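Local coordinates for protein tetraacyldisaccharide 4'-kinase (Aquifex aeolicus, PDB 4ITM) that probably transfers the gamma-phosphate of ATP to the 4'-position of a tetraacyldisaccharide 1-phosphate, giving lipid IVA in lipid A biosynthesis, at residues 152-157 with 182-187; 39-44 with 53-58; 65-70 with 109-114. All coordinates share one frame; numbering follows the deposited sequence.

How the contacts relate
All three contacts are buried and draw on the same parallel strand system of a P-loop kinase. Contacts 1 and 3 each join neighbouring parallel strands through straight backbone bonds, while contact 2 sets helix 51-61 against strand 38-43 by hydrocarbon alone. Contacts 1 and 2 are direct neighbours: strands 150-156 and 38-43 pair, with Leu154 N 2.7 Å from Gly42 O, and both contacts reach ATP, one at a phosphate and the other at the base. Contact 3 lies farther off, its centre about 22 Å from that of contact 1, and meets contact 2 where Ile69 packs on Val55. A water bridges the splayed start of its strands, and the nucleotide takes no part.

Contact 1: residues 152-157 with 182-187; sequences ILLLKK and ALVLTY. With ATP (adenosine-5'-triphosphate), chain B.
Lys156, whose CD lies over the ring of Tyr187, has its NZ gripped by three groups: a salt bridge to Asp159 and hydrogen bonds to Ser49 OG and Gly48 O. Its CG sits between the backbone N and the carbonyl carbon (chi1 58°), and from there the chain runs alongside the tyrosine, straight as far as CE and bent at its last torsion. CD rides over the centre of one face, 4.1 Å from the ring centroid, a CH-pi contact. ATP O1B lies at the ring's edge, in its plane, and takes a hydrogen bond of 2.5 Å from Tyr187 OH. A phenylalanine here would probably leave ATP O1B without this donor. Behind this polar end the two strands run parallel, linked by four backbone bonds from Leu153 N to Ala182 O (2.9 Å) through Thr186 N to Leu155 O (2.8 Å). On one face Leu154 CD2 presses alongside Val184 CB at 3.6 Å, and Ile152 CG2 meets Val184 CG2; Phe54 of helix 51-61 covers this group. Thr186 OG1 bonds to Ser49 O. The hydrocarbon strand pair thus ends in groups that hold Gly48 and Ser49 of the predicted ATP-binding loop, with one hydroxyl on the nucleotide itself.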
loop_
_atom_site.group_PDB
_atom_site.type_symbol
_atom_site.label_atom_id
_atom_site.label_comp_id
_atom_site.label_asym_id
_atom_site.label_seq_id
_atom_site.Cartn_x
_atom_site.Cartn_y
_atom_site.Cartn_z
ATOM N N ILE A 152 -11.042 1.614 7.440
ATOM C CA ILE A 152 -9.907 2.418 7.878
ATOM C C ILE A 152 -9.456 3.388 6.768
ATOM O O ILE A 152 -9.232 2.980 5.640
ATOM C CB ILE A 152 -8.738 1.529 8.313
ATOM C CG1 ILE A 152 -9.175 0.562 9.424
ATOM C CG2 ILE A 152 -7.547 2.393 8.775
ATOM C CD1 ILE A 152 -8.057 -0.415 9.841
ATOM N N LEU A 153 -9.353 4.675 7.085
ATOM C CA LEU A 153 -8.937 5.659 6.081
ATOM C C LEU A 153 -7.588 6.261 6.468
ATOM O O LEU A 153 -7.427 6.747 7.589
ATOM C CB LEU A 153 -9.991 6.774 5.929
ATOM C CG LEU A 153 -9.632 7.932 4.982
ATOM C CD1 LEU A 153 -9.513 7.424 3.557
ATOM C CD2 LEU A 153 -10.660 9.091 5.061
ATOM N N LEU A 154 -6.624 6.220 5.545
ATOM C CA LEU A 154 -5.322 6.854 5.754
ATOM C C LEU A 154 -5.398 8.281 5.264
ATOM O O LEU A 154 -5.919 8.557 4.192
ATOM C CB LEU A 154 -4.214 6.146 4.976
ATOM C CG LEU A 154 -4.090 4.629 5.089
ATOM C CD1 LEU A 154 -3.030 4.155 4.142
ATOM C CD2 LEU A 154 -3.751 4.219 6.495
ATOM N N LEU A 155 -4.820 9.183 6.031
ATOM C CA LEU A 155 -4.896 10.593 5.738
ATOM C C LEU A 155 -3.532 11.184 6.032
ATOM O O LEU A 155 -2.969 10.946 7.107
ATOM C CB LEU A 155 -5.948 11.224 6.652
ATOM C CG LEU A 155 -6.755 12.395 6.123
ATOM C CD1 LEU A 155 -7.501 11.988 4.874
ATOM C CD2 LEU A 155 -7.710 12.850 7.204
ATOM N N LYS A 156 -2.989 11.934 5.077
ATOM C CA LYS A 156 -1.763 12.691 5.316
ATOM C C LYS A 156 -2.108 14.173 5.302
ATOM O O LYS A 156 -3.103 14.569 4.689
ATOM C CB LYS A 156 -0.684 12.370 4.274
ATOM C CG LYS A 156 -1.076 12.639 2.826
ATOM C CD LYS A 156 0.093 12.319 1.887
ATOM C CE LYS A 156 -0.261 12.537 0.421
ATOM N NZ LYS A 156 -1.405 11.684 -0.007
ATOM N N LYS A 157 -1.311 14.979 5.998
ATOM C CA LYS A 157 -1.593 16.409 6.143
ATOM C C LYS A 157 -1.902 17.080 4.805
ATOM O O LYS A 157 -2.830 17.880 4.694
ATOM C CB LYS A 157 -0.422 17.120 6.826
ATOM C CG LYS A 157 -0.657 18.600 7.079
ATOM C CD LYS A 157 0.661 19.319 7.375
ATOM C CE LYS A 157 0.434 20.776 7.807
ATOM N NZ LYS A 157 1.725 21.448 8.144
ATOM N N ALA A 182 -12.290 4.600 11.352
ATOM C CA ALA A 182 -11.050 4.995 12.015
ATOM C C ALA A 182 -10.105 5.702 11.047
ATOM O O ALA A 182 -10.064 5.383 9.859
ATOM C CB ALA A 182 -10.372 3.801 12.619
ATOM N N LEU A 183 -9.355 6.664 11.567
ATOM C CA LEU A 183 -8.359 7.372 10.777
ATOM C C LEU A 183 -6.954 7.010 11.231
ATOM O O LEU A 183 -6.688 6.861 12.421
ATOM C CB LEU A 183 -8.554 8.886 10.869
ATOM C CG LEU A 183 -9.970 9.363 10.524
ATOM C CD1 LEU A 183 -10.134 10.857 10.736
ATOM C CD2 LEU A 183 -10.286 8.987 9.102
ATOM N N VAL A 184 -6.065 6.849 10.260
ATOM C CA VAL A 184 -4.651 6.654 10.531
ATOM C C VAL A 184 -3.932 7.829 9.904
ATOM O O VAL A 184 -4.020 8.039 8.696
ATOM C CB VAL A 184 -4.146 5.321 9.947
ATOM C CG1 VAL A 184 -2.641 5.169 10.168
ATOM C CG2 VAL A 184 -4.906 4.170 10.582
ATOM N N LEU A 185 -3.265 8.629 10.727
ATOM C CA LEU A 185 -2.613 9.830 10.218
ATOM C C LEU A 185 -1.186 9.498 9.795
ATOM O O LEU A 185 -0.367 9.071 10.618
ATOM C CB LEU A 185 -2.643 10.944 11.265
ATOM C CG LEU A 185 -4.040 11.282 11.809
ATOM C CD1 LEU A 185 -4.002 12.541 12.670
ATOM C CD2 LEU A 185 -5.072 11.436 10.693
ATOM N N THR A 186 -0.900 9.687 8.509
ATOM C CA THR A 186 0.362 9.237 7.928
ATOM C C THR A 186 1.275 10.355 7.440
ATOM O O THR A 186 0.939 11.543 7.510
ATOM C CB THR A 186 0.136 8.266 6.755
ATOM O OG1 THR A 186 -0.425 8.975 5.645
ATOM C CG2 THR A 186 -0.791 7.126 7.173
ATOM N N TYR A 187 2.439 9.945 6.940
ATOM C CA TYR A 187 3.518 10.864 6.592
ATOM C C TYR A 187 3.948 11.732 7.790
ATOM O O TYR A 187 4.323 12.884 7.632
ATOM C CB TYR A 187 3.145 11.704 5.366
ATOM C CG TYR A 187 3.292 10.949 4.060
ATOM C CD1 TYR A 187 2.571 9.775 3.819
ATOM C CD2 TYR A 187 4.162 11.400 3.072
ATOM C CE1 TYR A 187 2.718 9.069 2.621
ATOM C CE2 TYR A 187 4.314 10.714 1.874
ATOM C CZ TYR A 187 3.591 9.556 1.651
ATOM O OH TYR A 187 3.753 8.893 0.460
HETATM P PG ATP B . 2.380 3.139 -1.086
HETATM O O1G ATP B . 1.202 4.001 -1.438
HETATM O O2G ATP B . 2.107 1.984 -0.159
HETATM O O3G ATP B . 3.244 2.759 -2.269
HETATM P PB ATP B . 3.708 5.607 -0.449
HETATM O O1B ATP B . 2.845 6.522 0.393
HETATM O O2B ATP B . 3.787 5.865 -1.927
HETATM O O3B ATP B . 3.365 4.055 -0.192
HETATM P PA ATP B . 5.809 5.234 1.537
HETATM O O1A ATP B . 6.659 6.441 1.840
HETATM O O2A ATP B . 4.798 4.794 2.557
HETATM O O3A ATP B . 5.211 5.643 0.097
HETATM O "O5'" ATP B . 6.789 3.987 1.200
HETATM C "C5'" ATP B . 7.520 3.987 -0.035
HETATM C "C4'" ATP B . 7.608 2.596 -0.665
HETATM O "O4'" ATP B . 8.400 1.697 0.126
HETATM C "C3'" ATP B . 6.244 1.939 -0.833
HETATM O "O3'" ATP B . 5.659 2.302 -2.088
HETATM C "C2'" ATP B . 6.544 0.450 -0.675
HETATM O "O2'" ATP B . 7.015 -0.126 -1.898
HETATM C "C1'" ATP B . 7.759 0.419 0.233
HETATM N N9 ATP B . 7.413 0.278 1.665
HETATM C C8 ATP B . 6.309 0.751 2.280
HETATM N N7 ATP B . 6.329 0.481 3.601
HETATM C C5 ATP B . 7.487 -0.177 3.848
HETATM C C6 ATP B . 8.143 -0.752 5.043
HETATM N N6 ATP B . 7.550 -0.674 6.264
HETATM N N1 ATP B . 9.344 -1.360 4.861
HETATM C C2 ATP B . 9.942 -1.427 3.650
HETATM N N3 ATP B . 9.407 -0.928 2.523
HETATM C C4 ATP B . 8.202 -0.301 2.569
HETATM O O HOH W 1 1.300 14.263 6.866
#

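Contact 2: residues 39-44 with 53-58; sequences ISVGNL and SFVMYL. With ATP (adenosine-5'-triphosphate), chain B.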
loop_
_atom_site.group_PDB
_atom_site.type_symbol
_atom_site.label_atom_id
_atom_site.label_comp_id
_atom_site.label_asym_id
_atom_site.label_seq_id
_atom_site.Cartn_x
_atom_site.Cartn_y
_atom_site.Cartn_z
ATOM N N ILE A 39 -11.769 -5.978 6.401
ATOM C CA ILE A 39 -11.223 -4.701 6.816
ATOM C C ILE A 39 -10.774 -3.945 5.581
ATOM O O ILE A 39 -10.035 -4.484 4.757
ATOM C CB ILE A 39 -10.010 -4.890 7.771
ATOM C CG1 ILE A 39 -10.457 -5.652 9.019
ATOM C CG2 ILE A 39 -9.427 -3.556 8.141
ATOM C CD1 ILE A 39 -9.301 -6.114 9.943
ATOM N N SER A 40 -11.227 -2.704 5.435
ATOM C CA SER A 40 -10.746 -1.894 4.329
ATOM C C SER A 40 -9.690 -0.905 4.787
ATOM O O SER A 40 -9.837 -0.276 5.833
ATOM C CB SER A 40 -11.889 -1.139 3.646
ATOM O OG SER A 40 -11.403 -0.425 2.516
ATOM N N VAL A 41 -8.619 -0.806 4.001
ATOM C CA VAL A 41 -7.608 0.236 4.136
ATOM C C VAL A 41 -7.789 1.127 2.922
ATOM O O VAL A 41 -7.987 0.627 1.818
ATOM C CB VAL A 41 -6.189 -0.377 4.120
ATOM C CG1 VAL A 41 -5.106 0.703 4.093
ATOM C CG2 VAL A 41 -6.011 -1.290 5.319
ATOM N N GLY A 42 -7.757 2.443 3.106
ATOM C CA GLY A 42 -8.022 3.319 1.986
ATOM C C GLY A 42 -7.408 4.695 2.080
ATOM O O GLY A 42 -6.869 5.063 3.108
ATOM N N ASN A 43 -7.480 5.449 0.988
ATOM C CA ASN A 43 -7.188 6.873 1.067
ATOM C C ASN A 43 -7.944 7.702 0.046
ATOM O O ASN A 43 -8.486 7.183 -0.941
ATOM C CB ASN A 43 -5.690 7.171 1.019
ATOM C CG ASN A 43 -5.109 6.967 -0.337
ATOM O OD1 ASN A 43 -5.574 6.124 -1.090
ATOM N ND2 ASN A 43 -4.075 7.728 -0.662
ATOM N N LEU A 44 -7.955 9.002 0.297
ATOM C CA LEU A 44 -8.681 9.955 -0.525
ATOM C C LEU A 44 -7.849 10.462 -1.684
ATOM O O LEU A 44 -8.352 11.173 -2.551
ATOM C CB LEU A 44 -9.116 11.148 0.329
ATOM C CG LEU A 44 -10.083 10.845 1.463
ATOM C CD1 LEU A 44 -10.451 12.133 2.183
ATOM C CD2 LEU A 44 -11.334 10.137 0.922
ATOM N N SER A 53 2.833 0.209 4.120
ATOM C CA SER A 53 3.215 0.161 5.529
ATOM C C SER A 53 2.037 -0.250 6.417
ATOM O O SER A 53 2.164 -1.148 7.243
ATOM C CB SER A 53 3.745 1.514 6.002
ATOM O OG SER A 53 5.070 1.729 5.551
ATOM N N PHE A 54 0.894 0.410 6.247
ATOM C CA PHE A 54 -0.232 0.123 7.116
ATOM C C PHE A 54 -0.789 -1.281 6.908
ATOM O O PHE A 54 -1.241 -1.919 7.855
ATOM C CB PHE A 54 -1.355 1.163 7.032
ATOM C CG PHE A 54 -2.426 0.913 8.039
ATOM C CD1 PHE A 54 -2.203 1.211 9.381
ATOM C CD2 PHE A 54 -3.614 0.292 7.672
ATOM C CE1 PHE A 54 -3.169 0.935 10.340
ATOM C CE2 PHE A 54 -4.593 0.012 8.618
ATOM C CZ PHE A 54 -4.371 0.329 9.955
ATOM N N VAL A 55 -0.755 -1.767 5.676
ATOM C CA VAL A 55 -1.158 -3.146 5.446
ATOM C C VAL A 55 -0.177 -4.104 6.145
ATOM O O VAL A 55 -0.593 -5.098 6.745
ATOM C CB VAL A 55 -1.340 -3.467 3.935
ATOM C CG1 VAL A 55 -1.620 -4.953 3.730
ATOM C CG2 VAL A 55 -2.499 -2.631 3.346
ATOM N N MET A 56 1.115 -3.786 6.108
ATOM C CA MET A 56 2.105 -4.605 6.819
ATOM C C MET A 56 1.786 -4.647 8.316
ATOM O O MET A 56 1.766 -5.715 8.938
ATOM C CB MET A 56 3.535 -4.087 6.581
ATOM C CG MET A 56 4.024 -4.278 5.140
ATOM S SD MET A 56 5.468 -3.285 4.714
ATOM C CE MET A 56 6.765 -4.082 5.692
ATOM N N TYR A 57 1.514 -3.476 8.877
ATOM C CA TYR A 57 1.183 -3.356 10.287
ATOM C C TYR A 57 -0.093 -4.129 10.613
ATOM O O TYR A 57 -0.188 -4.820 11.628
ATOM C CB TYR A 57 1.018 -1.885 10.650
ATOM C CG TYR A 57 0.306 -1.655 11.964
ATOM C CD1 TYR A 57 1.021 -1.572 13.159
ATOM C CD2 TYR A 57 -1.080 -1.507 12.011
ATOM C CE1 TYR A 57 0.368 -1.365 14.364
ATOM C CE2 TYR A 57 -1.738 -1.303 13.204
ATOM C CZ TYR A 57 -1.015 -1.231 14.377
ATOM O OH TYR A 57 -1.669 -1.019 15.563
ATOM N N LEU A 58 -1.074 -4.008 9.733
ATOM C CA LEU A 58 -2.392 -4.586 9.978
ATOM C C LEU A 58 -2.314 -6.112 9.924
ATOM O O LEU A 58 -2.895 -6.812 10.752
ATOM C CB LEU A 58 -3.391 -4.050 8.939
ATOM C CG LEU A 58 -4.865 -4.302 9.196
ATOM C CD1 LEU A 58 -5.246 -3.644 10.520
ATOM C CD2 LEU A 58 -5.739 -3.786 8.042
HETATM P PG ATP B . 2.380 3.139 -1.086
HETATM O O1G ATP B . 1.202 4.001 -1.438
HETATM O O2G ATP B . 2.107 1.984 -0.159
HETATM O O3G ATP B . 3.244 2.759 -2.269
HETATM P PB ATP B . 3.708 5.607 -0.449
HETATM O O1B ATP B . 2.845 6.522 0.393
HETATM O O2B ATP B . 3.787 5.865 -1.927
HETATM O O3B ATP B . 3.365 4.055 -0.192
HETATM P PA ATP B . 5.809 5.234 1.537
HETATM O O1A ATP B . 6.659 6.441 1.840
HETATM O O2A ATP B . 4.798 4.794 2.557
HETATM O O3A ATP B . 5.211 5.643 0.097
HETATM O "O5'" ATP B . 6.789 3.987 1.200
HETATM C "C5'" ATP B . 7.520 3.987 -0.035
HETATM C "C4'" ATP B . 7.608 2.596 -0.665
HETATM O "O4'" ATP B . 8.400 1.697 0.126
HETATM C "C3'" ATP B . 6.244 1.939 -0.833
HETATM O "O3'" ATP B . 5.659 2.302 -2.088
HETATM C "C2'" ATP B . 6.544 0.450 -0.675
HETATM O "O2'" ATP B . 7.015 -0.126 -1.898
HETATM C "C1'" ATP B . 7.759 0.419 0.233
HETATM N N9 ATP B . 7.413 0.278 1.665
HETATM C C8 ATP B . 6.309 0.751 2.280
HETATM N N7 ATP B . 6.329 0.481 3.601
HETATM C C5 ATP B . 7.487 -0.177 3.848
HETATM C C6 ATP B . 8.143 -0.752 5.043
HETATM N N6 ATP B . 7.550 -0.674 6.264
HETATM N N1 ATP B . 9.344 -1.360 4.861
HETATM C C2 ATP B . 9.942 -1.427 3.650
HETATM N N3 ATP B . 9.407 -0.928 2.523
HETATM C C4 ATP B . 8.202 -0.301 2.569
#
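Val41 CG2 is the atom on which the helix side converges. It lies 3.7 Å from Phe54 CD2, at the edge of the ring and in its plane, and 3.7 Å from Leu58 CD2, while Val55 CG2 stands a little farther off at 4.2 Å. The other valine branch, CG1, also comes near Phe54 CD2, from off the ring plane. One turn along, Leu58 CD2 meets Ile39 CG2 at 3.7 Å, and this single leucine methyl bridges two strand residues that point the same way. Phe54 sends its ring out toward the strand because CG stands opposite the backbone N (chi1 -174°). No hydrogen bond crosses the interface.

The next shell holds these groups in place. Ile152 and Leu154 of the adjacent strand also pack on Phe54, and Leu300 and Leu306 touch it as well. Val41 is fixed by backbone bonding to Leu137, and Ile310 backs Leu58. Elsewhere on the helix, Ser53 OG gives a hydrogen bond of 2.6 Å to ATP N7, and Met56 CE lies 3.5 Å from ATP N6, beside the adenine.

The strand and helix segments run nearly antiparallel, at 161°, joined by a short loop; the predicted ATP-binding residues 45-52 span it and the first residues of the helix. Strand, phosphate-binding loop and helix in this order form the P-loop motif of the nucleoside-triphosphate hydrolase fold, to whose clan this kinase belongs.

Contact 3: residues 65-70 with 109-114; sequences KRVCIL and PHVSVV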
loop_
_atom_site.group_PDB
_atom_site.type_symbol
_atom_site.label_atom_id
_atom_site.label_comp_id
_atom_site.label_asym_id
_atom_site.label_seq_id
_atom_site.Cartn_x
_atom_site.Cartn_y
_atom_site.Cartn_z
ATOM N N LYS A 65 -4.518 -15.072 12.505
ATOM C CA LYS A 65 -5.606 -15.417 11.606
ATOM C C LYS A 65 -5.069 -15.772 10.232
ATOM O O LYS A 65 -3.986 -15.333 9.854
ATOM C CB LYS A 65 -6.574 -14.231 11.470
ATOM C CG LYS A 65 -7.259 -13.831 12.780
ATOM C CD LYS A 65 -8.228 -14.903 13.245
ATOM C CE LYS A 65 -9.042 -14.428 14.447
ATOM N NZ LYS A 65 -10.121 -15.400 14.791
ATOM N N ARG A 66 -5.835 -16.558 9.476
ATOM C CA ARG A 66 -5.550 -16.718 8.054
ATOM C C ARG A 66 -5.975 -15.454 7.311
ATOM O O ARG A 66 -7.168 -15.127 7.247
ATOM C CB ARG A 66 -6.222 -17.970 7.494
ATOM C CG ARG A 66 -5.642 -19.274 8.097
ATOM C CD ARG A 66 -6.624 -20.446 7.995
ATOM N NE ARG A 66 -6.825 -20.882 6.618
ATOM C CZ ARG A 66 -5.932 -21.584 5.912
ATOM N NH1 ARG A 66 -4.761 -21.921 6.441
ATOM N NH2 ARG A 66 -6.203 -21.952 4.664
ATOM N N VAL A 67 -4.997 -14.739 6.760
ATOM C CA VAL A 67 -5.255 -13.434 6.131
ATOM C C VAL A 67 -5.145 -13.483 4.607
ATOM O O VAL A 67 -4.254 -14.122 4.052
ATOM C CB VAL A 67 -4.297 -12.355 6.680
ATOM C CG1 VAL A 67 -4.517 -11.015 5.956
ATOM C CG2 VAL A 67 -4.453 -12.216 8.212
ATOM N N CYS A 68 -6.068 -12.812 3.929
ATOM C CA CYS A 68 -5.985 -12.676 2.487
ATOM C C CYS A 68 -6.194 -11.221 2.082
ATOM O O CYS A 68 -7.192 -10.604 2.469
ATOM C CB CYS A 68 -7.028 -13.570 1.818
ATOM S SG CYS A 68 -6.912 -13.615 0.029
ATOM N N ILE A 69 -5.246 -10.674 1.323
ATOM C CA ILE A 69 -5.368 -9.316 0.792
ATOM C C ILE A 69 -6.164 -9.360 -0.496
ATOM O O ILE A 69 -5.893 -10.189 -1.365
ATOM C CB ILE A 69 -3.994 -8.674 0.459
ATOM C CG1 ILE A 69 -3.024 -8.722 1.651
ATOM C CG2 ILE A 69 -4.159 -7.240 -0.112
ATOM C CD1 ILE A 69 -3.631 -8.419 2.978
ATOM N N LEU A 70 -7.147 -8.469 -0.624
ATOM C CA LEU A 70 -7.878 -8.324 -1.878
ATOM C C LEU A 70 -7.412 -7.037 -2.533
ATOM O O LEU A 70 -7.739 -5.929 -2.082
ATOM C CB LEU A 70 -9.408 -8.318 -1.659
ATOM C CG LEU A 70 -9.978 -9.599 -1.038
ATOM C CD1 LEU A 70 -11.500 -9.513 -0.815
ATOM C CD2 LEU A 70 -9.617 -10.836 -1.873
ATOM N N PRO A 109 4.927 -12.585 3.732
ATOM C CA PRO A 109 5.055 -14.012 3.410
ATOM C C PRO A 109 4.142 -14.930 4.223
ATOM O O PRO A 109 4.212 -16.138 4.056
ATOM C CB PRO A 109 6.534 -14.307 3.714
ATOM C CG PRO A 109 6.905 -13.285 4.751
ATOM C CD PRO A 109 6.143 -12.060 4.386
ATOM N N HIS A 110 3.293 -14.382 5.084
ATOM C CA HIS A 110 2.334 -15.225 5.792
ATOM C C HIS A 110 0.900 -15.075 5.275
ATOM O O HIS A 110 0.025 -15.811 5.701
ATOM C CB HIS A 110 2.369 -14.962 7.302
ATOM C CG HIS A 110 3.669 -15.323 7.944
ATOM N ND1 HIS A 110 4.187 -16.600 7.906
ATOM C CD2 HIS A 110 4.561 -14.574 8.637
ATOM C CE1 HIS A 110 5.343 -16.623 8.546
ATOM N NE2 HIS A 110 5.591 -15.407 9.002
ATOM N N VAL A 111 0.657 -14.127 4.377
ATOM C CA VAL A 111 -0.710 -13.861 3.930
ATOM C C VAL A 111 -0.928 -14.234 2.467
ATOM O O VAL A 111 0.014 -14.287 1.679
ATOM C CB VAL A 111 -1.107 -12.369 4.117
ATOM C CG1 VAL A 111 -0.586 -11.839 5.436
ATOM C CG2 VAL A 111 -0.580 -11.528 2.981
ATOM N N SER A 112 -2.181 -14.480 2.102
ATOM C CA SER A 112 -2.527 -14.680 0.700
ATOM C C SER A 112 -2.812 -13.343 0.050
ATOM O O SER A 112 -3.143 -12.366 0.730
ATOM C CB SER A 112 -3.750 -15.587 0.555
ATOM O OG SER A 112 -3.455 -16.906 0.974
ATOM N N VAL A 113 -2.676 -13.300 -1.269
ATOM C CA VAL A 113 -3.022 -12.106 -2.028
ATOM C C VAL A 113 -3.816 -12.496 -3.272
ATOM O O VAL A 113 -3.378 -13.354 -4.044
ATOM C CB VAL A 113 -1.767 -11.317 -2.466
ATOM C CG1 VAL A 113 -2.170 -10.077 -3.270
ATOM C CG2 VAL A 113 -0.952 -10.901 -1.260
ATOM N N VAL A 114 -4.979 -11.871 -3.451
ATOM C CA VAL A 114 -5.806 -12.080 -4.637
ATOM C C VAL A 114 -6.009 -10.775 -5.420
ATOM O O VAL A 114 -6.384 -9.746 -4.849
ATOM C CB VAL A 114 -7.188 -12.654 -4.274
ATOM C CG1 VAL A 114 -8.125 -12.592 -5.489
ATOM C CG2 VAL A 114 -7.058 -14.077 -3.749
HETATM O O HOH W 2 -2.426 -15.367 7.064
#
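Ile69 reaches its neighbours in 109-114 step by step. Its CB lies 4.1 Å from Val113 CG2, a methyl of its partner in register. CG1, anti to the carbonyl carbon (chi1 -53°), turns back toward the start of the pair and meets Val111 CG2 at 4.0 Å, the two side chains passing at a slant. Both CB and CG1 of Ile69 also lie 3.8 Å from Ser112 O. At the tip, CD1 leaves the sheet and packs against Val55 CG1 of helix 51-61.

The backbone of the same isoleucine is held at both its N and its O by the same strand. Ile69 N gives a bond to Ser112 O at 2.8 Å, the donor tilted 34° from the carbonyl plane, and Ile69 O accepts from Val114 N, also at 2.8 Å and almost in line with the carbonyl bond. A third bond, Ser112 N to Val67 O, begins the parallel pairing. Just before it, where the chains splay apart, a water takes over: it accepts from Val67 N at 2.7 Å and donates to His110 O and Lys65 O.

On the opposite face Cys68 SG nestles between Ser112 CB and Val114 CG2, 3.8 Å from each, and Leu70 CD2 lies alongside Val114 CB. Ser112 OG bonds away from the pair, to Tyr87 N.

Strand 134-137 pairs with 67-71 along its other edge, and strand 82-86 runs antiparallel beside 112-115. Helix 119-129 covers the face of Cys68 and Val114, while helix 99-107 lies over Ile69 and Val113, so the strand pair is sandwiched between helices.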